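Local coordinates for protein ornithine cyclodeaminase (PDB 3C2Q) that catalyses the NAD-dependent conversion of L-ornithine to L-proline with release of ammonia, at residues Val21-Phe26 with Val77-Asn82; Lys14-Asp19 with Arg69-Gly74; Met50-Val55 with Thr65-Lys70; Ser28-Pro33 with Ile84-Pro89. All blocks are in the same frame, centred on the assembly; numbering follows the deposited sequence.

All four contacts belong to the mixed beta-sheet domain of the first part of the chain, away from the predicted NAD(+) sites. Contact 3 is the most buried: strands 53-57 and 62-66, joined by two backbone hydrogen bonds, with A52, valines, a threonine and the aliphatic chain of a lysine packed around them. Contacts 1 and 2 each set a loop against one of the neighbouring strands 76-79 and 12-15, and touch each other: contact 1 packs apolar side chains beside one backbone bond, whereas contact 2, mostly at the surface, relies on an aspartate and a carbonyl gripping backbone N-H groups. Contact 4, partly buried, brings a loop against strand 84-86 through a histidine ring and prolines, and T29 ties it to contact 3.

Contact 1: residues Val21-Phe26 with Val77-Asn82; sequences VLPDGF and VLIGHN
P23 and I79 meet where a type II turn, P23 to F26, rests against the end of strand 76-79. The CD1 methyl of I79 is the main bump: it lies against the proline ring, 3.8 Å from P23 CG, and against F26, 3.6 Å from its CA. A chi1 of -57° sets CG1 anti to the carbonyl carbon, and CG2, anti to the backbone N, reaches the turn's backbone, 3.5 Å from G25 O. At G25 a side chain would run tightly into this methyl. V77 fills the next hollow, its CG1 3.8 Å from F26 CB and its CB facing P23 CD. An alanine in place of I79 would probably open a gap between the P23 ring and F26. One backbone bond, G80 N to G25 O at 2.8 Å and 168°, accompanies the single bridge between F26 and I79. The F26 ring leads away from the strand, with L22 CD1 over the centre of one face, 3.4 Å above its plane. It also stacks on Y206 of the second subunit. Strand 76-79 runs between strands 12-15 and 53-57; backbone hydrogen bonds join V77 to K14 and L78 to I54, and L22 and F26 reach V53.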
# COMPACT_ATOMS: atom_id res chain seq x y z
N VAL B 21 -36.17 -14.93 -9.47
CA VAL B 21 -36.41 -15.29 -8.08
C VAL B 21 -36.27 -16.81 -7.94
O VAL B 21 -36.89 -17.58 -8.68
CB VAL B 21 -37.78 -14.73 -7.54
CG1 VAL B 21 -37.98 -15.10 -6.07
CG2 VAL B 21 -37.86 -13.22 -7.74
N LEU B 22 -35.45 -17.24 -6.99
CA LEU B 22 -35.05 -18.61 -6.85
C LEU B 22 -35.73 -19.26 -5.67
O LEU B 22 -35.99 -18.58 -4.69
CB LEU B 22 -33.53 -18.65 -6.66
CG LEU B 22 -32.74 -17.81 -7.65
CD1 LEU B 22 -31.28 -17.82 -7.25
CD2 LEU B 22 -32.91 -18.38 -9.04
N PRO B 23 -36.02 -20.57 -5.76
CA PRO B 23 -36.59 -21.31 -4.63
C PRO B 23 -35.63 -21.37 -3.46
O PRO B 23 -34.41 -21.39 -3.68
CB PRO B 23 -36.79 -22.73 -5.18
CG PRO B 23 -36.44 -22.71 -6.59
CD PRO B 23 -35.86 -21.39 -6.97
N ASP B 24 -36.17 -21.44 -2.25
CA ASP B 24 -35.35 -21.56 -1.07
C ASP B 24 -34.41 -22.75 -1.15
O ASP B 24 -34.77 -23.79 -1.73
CB ASP B 24 -36.17 -21.67 0.22
CG ASP B 24 -35.28 -21.80 1.44
OD1 ASP B 24 -34.32 -20.99 1.58
OD2 ASP B 24 -35.50 -22.73 2.24
N GLY B 25 -33.22 -22.60 -0.58
CA GLY B 25 -32.23 -23.65 -0.56
C GLY B 25 -31.46 -23.79 -1.86
O GLY B 25 -30.62 -24.66 -1.97
N PHE B 26 -31.71 -22.91 -2.83
CA PHE B 26 -30.93 -22.96 -4.08
C PHE B 26 -29.42 -22.98 -3.86
O PHE B 26 -28.91 -22.32 -2.94
CB PHE B 26 -31.31 -21.81 -5.02
CG PHE B 26 -30.79 -20.45 -4.58
CD1 PHE B 26 -29.54 -20.01 -5.01
CD2 PHE B 26 -31.56 -19.61 -3.80
CE1 PHE B 26 -29.06 -18.76 -4.63
CE2 PHE B 26 -31.11 -18.35 -3.41
CZ PHE B 26 -29.84 -17.92 -3.84
N VAL B 77 -34.08 -25.26 -10.99
CA VAL B 77 -32.90 -24.76 -10.26
C VAL B 77 -32.47 -25.84 -9.28
O VAL B 77 -33.29 -26.46 -8.57
CB VAL B 77 -33.24 -23.43 -9.51
CG1 VAL B 77 -32.06 -22.98 -8.61
CG2 VAL B 77 -33.63 -22.34 -10.51
N LEU B 78 -31.17 -26.11 -9.29
CA LEU B 78 -30.54 -27.01 -8.35
C LEU B 78 -30.71 -26.46 -6.93
O LEU B 78 -30.34 -25.29 -6.66
CB LEU B 78 -29.06 -27.16 -8.70
CG LEU B 78 -28.18 -27.93 -7.69
CD1 LEU B 78 -28.46 -29.41 -7.77
CD2 LEU B 78 -26.71 -27.69 -7.98
N ILE B 79 -31.25 -27.31 -6.05
CA ILE B 79 -31.49 -27.00 -4.65
C ILE B 79 -30.62 -27.87 -3.78
O ILE B 79 -30.46 -29.08 -4.05
CB ILE B 79 -32.98 -27.24 -4.24
CG1 ILE B 79 -33.93 -26.43 -5.10
CG2 ILE B 79 -33.19 -26.93 -2.76
CD1 ILE B 79 -33.66 -24.95 -5.21
N GLY B 80 -30.05 -27.26 -2.74
CA GLY B 80 -29.15 -27.95 -1.79
C GLY B 80 -27.85 -28.47 -2.37
O GLY B 80 -27.43 -28.07 -3.47
N HIS B 81 -27.23 -29.40 -1.66
CA HIS B 81 -25.89 -29.87 -2.03
C HIS B 81 -25.76 -31.35 -2.41
O HIS B 81 -24.65 -31.82 -2.70
CB HIS B 81 -24.88 -29.51 -0.93
CG HIS B 81 -24.68 -28.03 -0.74
ND1 HIS B 81 -25.66 -27.21 -0.23
CD2 HIS B 81 -23.60 -27.24 -0.98
CE1 HIS B 81 -25.20 -25.97 -0.18
NE2 HIS B 81 -23.96 -25.96 -0.63
N ASN B 82 -26.89 -32.06 -2.45
CA ASN B 82 -26.90 -33.47 -2.87
C ASN B 82 -26.84 -33.63 -4.37
O ASN B 82 -27.37 -32.80 -5.11
CB ASN B 82 -28.17 -34.19 -2.39
CG ASN B 82 -28.25 -34.31 -0.87
OD1 ASN B 82 -29.36 -34.39 -0.32
ND2 ASN B 82 -27.09 -34.32 -0.19

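Contact 2: residues Lys14-Asp19 with Arg69-Gly74; sequences KPALKD and RKVKKG
D19 and K73 are joined by a side-chain-to-backbone hydrogen bond: K73 N donates to D19 OD1 at 2.8 Å, with an angle of 170°, and meets it almost head-on to the C-O bond. A chi1 of -68° sets D19 CG anti to the carbonyl carbon; OD1 then meets K73 N and lies near K72 CA. The ammonium of K72 stays beyond salt-bridge range, its NZ 4.4 Å from D19 OD2, and at this range the lysine would probably steady the carboxylate's negative charge only weakly. The second bond is backbone to backbone, G74 N to A16 O at 2.8 Å. G74 has a positive phi of 92°, where a side chain would be jammed against the preceding carbonyl O. A16 CB packs 3.5 Å from K72 O and also touches V71 CG1. The extended K73 chain passes L17 O, its CE 3.4 Å away. K18 NZ forms a salt bridge with D213 of the second subunit. K72 N is satisfied by D75 OD2, and V71 and S20 share a backbone bond. The contact thus links the chain leaving strand 12-15 to the loop that runs from strand 62-66 into strand 76-79, where A16 and D75 share a further backbone hydrogen bond.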
# COMPACT_ATOMS: atom_id res chain seq x y z
N LYS B 14 -36.05 -27.64 -8.25
CA LYS B 14 -37.33 -26.96 -8.05
C LYS B 14 -37.41 -25.85 -9.09
O LYS B 14 -36.37 -25.23 -9.40
CB LYS B 14 -37.45 -26.35 -6.66
CG LYS B 14 -37.36 -27.32 -5.48
CD LYS B 14 -38.72 -27.77 -4.96
CE LYS B 14 -39.17 -29.08 -5.60
NZ LYS B 14 -40.41 -29.65 -4.95
N PRO B 15 -38.63 -25.60 -9.64
CA PRO B 15 -38.78 -24.57 -10.69
C PRO B 15 -38.81 -23.17 -10.08
O PRO B 15 -39.33 -22.99 -8.97
CB PRO B 15 -40.15 -24.90 -11.32
CG PRO B 15 -40.93 -25.49 -10.17
CD PRO B 15 -39.92 -26.27 -9.34
N ALA B 16 -38.24 -22.20 -10.79
CA ALA B 16 -38.28 -20.79 -10.36
C ALA B 16 -39.74 -20.32 -10.39
O ALA B 16 -40.43 -20.54 -11.37
CB ALA B 16 -37.44 -19.93 -11.30
N LEU B 17 -40.18 -19.65 -9.33
CA LEU B 17 -41.57 -19.19 -9.27
C LEU B 17 -41.83 -17.93 -10.08
O LEU B 17 -42.96 -17.68 -10.51
CB LEU B 17 -42.04 -19.03 -7.83
CG LEU B 17 -42.13 -20.34 -7.02
CD1 LEU B 17 -43.00 -20.14 -5.80
CD2 LEU B 17 -42.69 -21.51 -7.87
N LYS B 18 -40.78 -17.11 -10.26
CA LYS B 18 -40.80 -15.94 -11.15
C LYS B 18 -39.40 -15.67 -11.71
O LYS B 18 -38.42 -16.18 -11.17
CB LYS B 18 -41.37 -14.67 -10.46
CG LYS B 18 -41.62 -14.74 -8.97
CD LYS B 18 -42.00 -13.34 -8.42
CE LYS B 18 -42.10 -13.34 -6.90
NZ LYS B 18 -42.00 -11.96 -6.32
N ASP B 19 -39.32 -14.91 -12.80
CA ASP B 19 -38.04 -14.48 -13.37
C ASP B 19 -37.19 -13.91 -12.23
O ASP B 19 -37.69 -13.16 -11.40
CB ASP B 19 -38.23 -13.42 -14.45
CG ASP B 19 -38.92 -13.95 -15.71
OD1 ASP B 19 -39.21 -15.17 -15.79
OD2 ASP B 19 -39.15 -13.13 -16.63
N ARG B 69 -30.16 -12.95 -12.70
CA ARG B 69 -31.00 -12.11 -13.53
C ARG B 69 -31.39 -12.75 -14.88
O ARG B 69 -32.25 -12.23 -15.59
CB ARG B 69 -30.37 -10.73 -13.75
CG ARG B 69 -29.37 -10.70 -14.84
CD ARG B 69 -28.78 -9.32 -15.01
NE ARG B 69 -27.35 -9.56 -15.09
CZ ARG B 69 -26.71 -9.80 -16.22
NH1 ARG B 69 -27.35 -9.73 -17.39
NH2 ARG B 69 -25.41 -10.07 -16.17
N LYS B 70 -30.74 -13.85 -15.25
CA LYS B 70 -31.15 -14.57 -16.46
C LYS B 70 -32.04 -15.80 -16.17
O LYS B 70 -32.50 -16.44 -17.10
CB LYS B 70 -29.96 -14.97 -17.31
CG LYS B 70 -29.33 -13.77 -18.05
CD LYS B 70 -28.19 -14.25 -18.92
CE LYS B 70 -27.33 -13.10 -19.42
NZ LYS B 70 -28.08 -12.20 -20.31
N VAL B 71 -32.27 -16.10 -14.89
CA VAL B 71 -33.18 -17.21 -14.53
C VAL B 71 -34.64 -16.85 -14.86
O VAL B 71 -35.12 -15.78 -14.48
CB VAL B 71 -33.00 -17.66 -13.07
CG1 VAL B 71 -34.03 -18.77 -12.67
CG2 VAL B 71 -31.58 -18.16 -12.84
N LYS B 72 -35.32 -17.75 -15.59
CA LYS B 72 -36.72 -17.52 -16.03
C LYS B 72 -37.72 -18.34 -15.23
O LYS B 72 -37.39 -19.42 -14.76
CB LYS B 72 -36.88 -17.85 -17.52
CG LYS B 72 -36.01 -17.02 -18.46
CD LYS B 72 -36.25 -15.51 -18.27
CE LYS B 72 -35.25 -14.67 -19.06
NZ LYS B 72 -35.20 -13.26 -18.54
N LYS B 73 -38.93 -17.81 -15.06
CA LYS B 73 -40.00 -18.55 -14.40
C LYS B 73 -40.04 -19.95 -15.00
O LYS B 73 -39.98 -20.09 -16.22
CB LYS B 73 -41.35 -17.84 -14.61
CG LYS B 73 -42.52 -18.64 -14.04
CD LYS B 73 -43.82 -17.89 -13.99
CE LYS B 73 -44.78 -18.73 -13.13
NZ LYS B 73 -46.21 -18.34 -13.23
N GLY B 74 -40.07 -20.98 -14.15
CA GLY B 74 -40.16 -22.37 -14.61
C GLY B 74 -38.84 -23.11 -14.80
O GLY B 74 -38.83 -24.34 -14.94

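Contact 3: residues Met50-Val55 with Thr65-Lys70; sequences MDAVIV and TKVIRK
This is a buried antiparallel strand pairing within the beta hairpin of strands 53-57 and 62-66, set inside the mixed sheet of the first domain. V53 and K66 form a hydrogen-bonded pair: V53 N donates to K66 O at 2.8 Å and K66 N donates to V53 O at 2.9 Å. I54 and T65 make the adjoining non-hydrogen-bonded pair, where T65 CA makes a CA-H...O contact with V53 O. On the face of V53 and K66, the lysine chain, extended beyond CG, crosses obliquely over V55, and V55 CG2 lies 3.8 Å from K66 CD. K66 NZ then finds its main partner in D75, a salt bridge, with only a weak bond to K70 O. T65 lies on the face of I54: its CG2, anti to the backbone N, is 3.6 Å from A52 CB, while its OG1 is bonded to A46 O. V45 of strand 41-46 touches both T65 and I54, and V53 meets V71. A52 CB points to the partner strand and lies 3.3 Å from K66 O. Past V67 the chain enters a 3-10 segment, with K70 N bonded to V67 O, and the backbones are no longer joined directly. There a water molecule takes over the bridging: it donates to D51 O at 2.8 Å and accepts from I68 N at 2.9 Å.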
# COMPACT_ATOMS: atom_id res chain seq x y z
N MSE B 50 -18.78 -18.35 -10.52
CA MSE B 50 -19.20 -18.30 -9.12
C MSE B 50 -20.46 -17.47 -8.91
O MSE B 50 -20.82 -16.65 -9.76
CB MSE B 50 -18.06 -17.68 -8.28
CG MSE B 50 -17.90 -16.19 -8.51
SE MSE B 50 -16.51 -15.46 -7.28
CE MSE B 50 -14.94 -16.23 -8.16
N ASP B 51 -21.09 -17.63 -7.74
CA ASP B 51 -22.17 -16.72 -7.33
C ASP B 51 -23.32 -16.71 -8.35
O ASP B 51 -23.96 -15.67 -8.61
CB ASP B 51 -21.62 -15.28 -7.11
CG ASP B 51 -20.63 -15.20 -5.96
OD1 ASP B 51 -20.57 -16.12 -5.10
OD2 ASP B 51 -19.90 -14.18 -5.90
N ALA B 52 -23.56 -17.87 -8.95
CA ALA B 52 -24.64 -18.04 -9.90
C ALA B 52 -25.42 -19.33 -9.55
O ALA B 52 -25.20 -19.96 -8.52
CB ALA B 52 -24.08 -18.10 -11.33
N VAL B 53 -26.37 -19.69 -10.40
CA VAL B 53 -27.17 -20.88 -10.08
C VAL B 53 -27.04 -21.94 -11.17
O VAL B 53 -26.61 -21.66 -12.30
CB VAL B 53 -28.68 -20.57 -9.78
CG1 VAL B 53 -28.82 -19.60 -8.64
CG2 VAL B 53 -29.35 -20.04 -11.00
N ILE B 54 -27.44 -23.15 -10.84
CA ILE B 54 -27.38 -24.19 -11.83
C ILE B 54 -28.80 -24.50 -12.33
O ILE B 54 -29.68 -24.87 -11.53
CB ILE B 54 -26.66 -25.42 -11.28
CG1 ILE B 54 -25.18 -25.04 -11.03
CG2 ILE B 54 -26.80 -26.63 -12.25
CD1 ILE B 54 -24.30 -26.18 -10.52
N VAL B 55 -29.00 -24.32 -13.63
CA VAL B 55 -30.30 -24.57 -14.24
C VAL B 55 -30.14 -25.89 -15.02
O VAL B 55 -29.20 -26.05 -15.79
CB VAL B 55 -30.74 -23.38 -15.12
CG1 VAL B 55 -31.96 -23.70 -16.01
CG2 VAL B 55 -31.01 -22.16 -14.23
N THR B 65 -24.76 -22.86 -15.99
CA THR B 65 -24.59 -21.92 -14.89
C THR B 65 -25.17 -20.60 -15.37
O THR B 65 -24.62 -19.98 -16.31
CB THR B 65 -23.07 -21.71 -14.55
OG1 THR B 65 -22.44 -22.97 -14.31
CG2 THR B 65 -22.89 -20.81 -13.31
N LYS B 66 -26.26 -20.17 -14.74
CA LYS B 66 -26.96 -18.93 -15.07
C LYS B 66 -26.86 -17.93 -13.93
O LYS B 66 -27.06 -18.28 -12.77
CB LYS B 66 -28.46 -19.17 -15.32
CG LYS B 66 -28.84 -19.86 -16.62
CD LYS B 66 -30.32 -19.54 -16.86
CE LYS B 66 -30.90 -20.18 -18.12
NZ LYS B 66 -32.36 -19.73 -18.28
N VAL B 67 -26.60 -16.68 -14.27
CA VAL B 67 -26.69 -15.62 -13.27
C VAL B 67 -28.17 -15.45 -12.95
O VAL B 67 -29.02 -15.71 -13.80
CB VAL B 67 -26.05 -14.30 -13.76
CG1 VAL B 67 -24.54 -14.53 -13.98
CG2 VAL B 67 -26.66 -13.82 -15.07
N ILE B 68 -28.44 -15.00 -11.72
CA ILE B 68 -29.78 -14.88 -11.21
C ILE B 68 -30.68 -14.01 -12.10
O ILE B 68 -31.84 -14.34 -12.29
CB ILE B 68 -29.80 -14.46 -9.71
CG1 ILE B 68 -31.23 -14.47 -9.15
CG2 ILE B 68 -29.16 -13.05 -9.53
CD1 ILE B 68 -31.34 -14.20 -7.63
N ARG B 69 -30.16 -12.95 -12.70
CA ARG B 69 -31.00 -12.11 -13.53
C ARG B 69 -31.39 -12.75 -14.88
O ARG B 69 -32.25 -12.23 -15.59
CB ARG B 69 -30.37 -10.73 -13.75
CG ARG B 69 -29.37 -10.70 -14.84
CD ARG B 69 -28.78 -9.32 -15.01
NE ARG B 69 -27.35 -9.56 -15.09
CZ ARG B 69 -26.71 -9.80 -16.22
NH1 ARG B 69 -27.35 -9.73 -17.39
NH2 ARG B 69 -25.41 -10.07 -16.17
N LYS B 70 -30.74 -13.85 -15.25
CA LYS B 70 -31.15 -14.57 -16.46
C LYS B 70 -32.04 -15.80 -16.17
O LYS B 70 -32.50 -16.44 -17.10
CB LYS B 70 -29.96 -14.97 -17.31
CG LYS B 70 -29.33 -13.77 -18.05
CD LYS B 70 -28.19 -14.25 -18.92
CE LYS B 70 -27.33 -13.10 -19.42
NZ LYS B 70 -28.08 -12.20 -20.31
O HOH W 1 -26.17 -14.69 -9.97

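Contact 4: residues Ser28-Pro33 with Ile84-Pro89; sequences STTNHP and IRVMPP
One hydrogen bond, M87 N to P33 O at 2.9 Å, joins the backbones nearly along the C=O axis, and the touching parts run 90° apart. H32 is the centre of the side-chain packing, with P33 beside it. P88 CB stands over the centre of the H32 imidazole, 3.7 Å from the centroid and 6° off the ring normal, a CH-pi contact, and N31 OD1 lies over the opposite face toward the rim. V86 CG1 comes in at the ring edge and is 3.6 Å from H32 CB; P89 CD approaches H32 CE1 at 3.5 Å. The hydrogen bond between H32 ND1 and S295 OG helps fix the ring's rotation. An alanine in place of H32 would probably leave P88 without its aromatic partner and S295 without its hydrogen-bond mate. T30 OG1 accepts from H32 N, an ST turn, and touches V86 CG1. The selenomethionine M87, bent at chi2 and chi3, places CE 3.6 Å from P33 O. The loop leading into strand 34-38 here meets strand 84-86, outermost in the sheet within this chain; R85 hydrogen-bonds H35 of strand 34-38 through backbone and NH2, and V86 and P88 pack on L98 of the third subunit.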
# COMPACT_ATOMS: atom_id res chain seq x y z
N SER B 28 -25.71 -22.04 -4.65
CA SER B 28 -24.97 -20.88 -5.19
C SER B 28 -23.57 -21.38 -5.55
O SER B 28 -22.90 -21.94 -4.71
CB SER B 28 -24.93 -19.75 -4.14
OG SER B 28 -24.34 -18.59 -4.69
N THR B 29 -23.16 -21.20 -6.80
CA THR B 29 -22.03 -21.90 -7.36
C THR B 29 -20.69 -21.35 -6.83
O THR B 29 -20.59 -20.18 -6.41
CB THR B 29 -22.00 -21.77 -8.89
OG1 THR B 29 -22.14 -20.38 -9.24
CG2 THR B 29 -23.19 -22.56 -9.55
N THR B 30 -19.68 -22.23 -6.86
CA THR B 30 -18.28 -21.87 -6.78
C THR B 30 -17.79 -21.46 -8.18
O THR B 30 -18.58 -21.44 -9.16
CB THR B 30 -17.43 -23.06 -6.32
OG1 THR B 30 -17.35 -24.01 -7.38
CG2 THR B 30 -18.01 -23.73 -5.04
N ASN B 31 -16.50 -21.15 -8.31
CA ASN B 31 -15.96 -20.91 -9.63
C ASN B 31 -15.39 -22.20 -10.29
O ASN B 31 -14.75 -22.15 -11.34
CB ASN B 31 -14.94 -19.75 -9.63
CG ASN B 31 -13.74 -20.01 -8.75
OD1 ASN B 31 -13.80 -20.79 -7.80
ND2 ASN B 31 -12.63 -19.31 -9.03
N HIS B 32 -15.66 -23.35 -9.68
CA HIS B 32 -15.11 -24.62 -10.17
C HIS B 32 -16.08 -25.39 -11.09
O HIS B 32 -17.29 -25.29 -10.94
CB HIS B 32 -14.73 -25.52 -9.00
CG HIS B 32 -13.90 -24.84 -7.95
ND1 HIS B 32 -12.68 -24.27 -8.22
CD2 HIS B 32 -14.10 -24.69 -6.62
CE1 HIS B 32 -12.17 -23.77 -7.10
NE2 HIS B 32 -13.03 -24.00 -6.12
N PRO B 33 -15.53 -26.21 -12.02
CA PRO B 33 -16.38 -27.10 -12.82
C PRO B 33 -17.23 -27.96 -11.90
O PRO B 33 -16.75 -28.49 -10.90
CB PRO B 33 -15.41 -27.97 -13.64
CG PRO B 33 -14.02 -27.51 -13.29
CD PRO B 33 -14.10 -26.30 -12.38
N ILE B 84 -24.31 -33.45 -6.32
CA ILE B 84 -23.35 -32.56 -7.01
C ILE B 84 -21.92 -33.00 -6.75
O ILE B 84 -21.61 -33.55 -5.69
CB ILE B 84 -23.54 -31.06 -6.66
CG1 ILE B 84 -22.93 -30.72 -5.32
CG2 ILE B 84 -25.02 -30.66 -6.63
CD1 ILE B 84 -22.59 -29.23 -5.16
N ARG B 85 -21.06 -32.74 -7.74
CA ARG B 85 -19.64 -33.06 -7.69
C ARG B 85 -18.87 -31.82 -8.19
O ARG B 85 -19.05 -31.39 -9.34
CB ARG B 85 -19.41 -34.26 -8.59
CG ARG B 85 -18.02 -34.78 -8.72
CD ARG B 85 -18.08 -36.15 -9.48
NE ARG B 85 -18.32 -36.05 -10.93
CZ ARG B 85 -18.62 -37.09 -11.71
NH1 ARG B 85 -18.72 -38.31 -11.20
NH2 ARG B 85 -18.81 -36.93 -13.01
N VAL B 86 -18.05 -31.23 -7.32
CA VAL B 86 -17.34 -29.98 -7.64
C VAL B 86 -15.86 -30.33 -7.75
O VAL B 86 -15.32 -30.98 -6.86
CB VAL B 86 -17.53 -28.90 -6.54
CG1 VAL B 86 -16.83 -27.57 -6.93
CG2 VAL B 86 -19.04 -28.65 -6.23
N MSE B 87 -15.21 -29.90 -8.83
CA MSE B 87 -13.81 -30.26 -9.12
C MSE B 87 -12.88 -29.05 -9.01
O MSE B 87 -12.65 -28.37 -10.00
CB MSE B 87 -13.69 -30.78 -10.55
CG MSE B 87 -13.58 -32.28 -10.67
SE MSE B 87 -15.34 -33.11 -10.46
CE MSE B 87 -16.40 -31.96 -11.66
N PRO B 88 -12.36 -28.77 -7.81
CA PRO B 88 -11.47 -27.60 -7.70
C PRO B 88 -10.10 -27.95 -8.30
O PRO B 88 -9.90 -29.11 -8.71
CB PRO B 88 -11.39 -27.37 -6.19
CG PRO B 88 -11.68 -28.69 -5.57
CD PRO B 88 -12.54 -29.46 -6.53
N PRO B 89 -9.19 -26.96 -8.43
CA PRO B 89 -7.84 -27.30 -8.91
C PRO B 89 -7.15 -28.38 -8.07
O PRO B 89 -7.36 -28.45 -6.84
CB PRO B 89 -7.07 -25.98 -8.78
CG PRO B 89 -8.13 -24.92 -8.93
CD PRO B 89 -9.33 -25.51 -8.19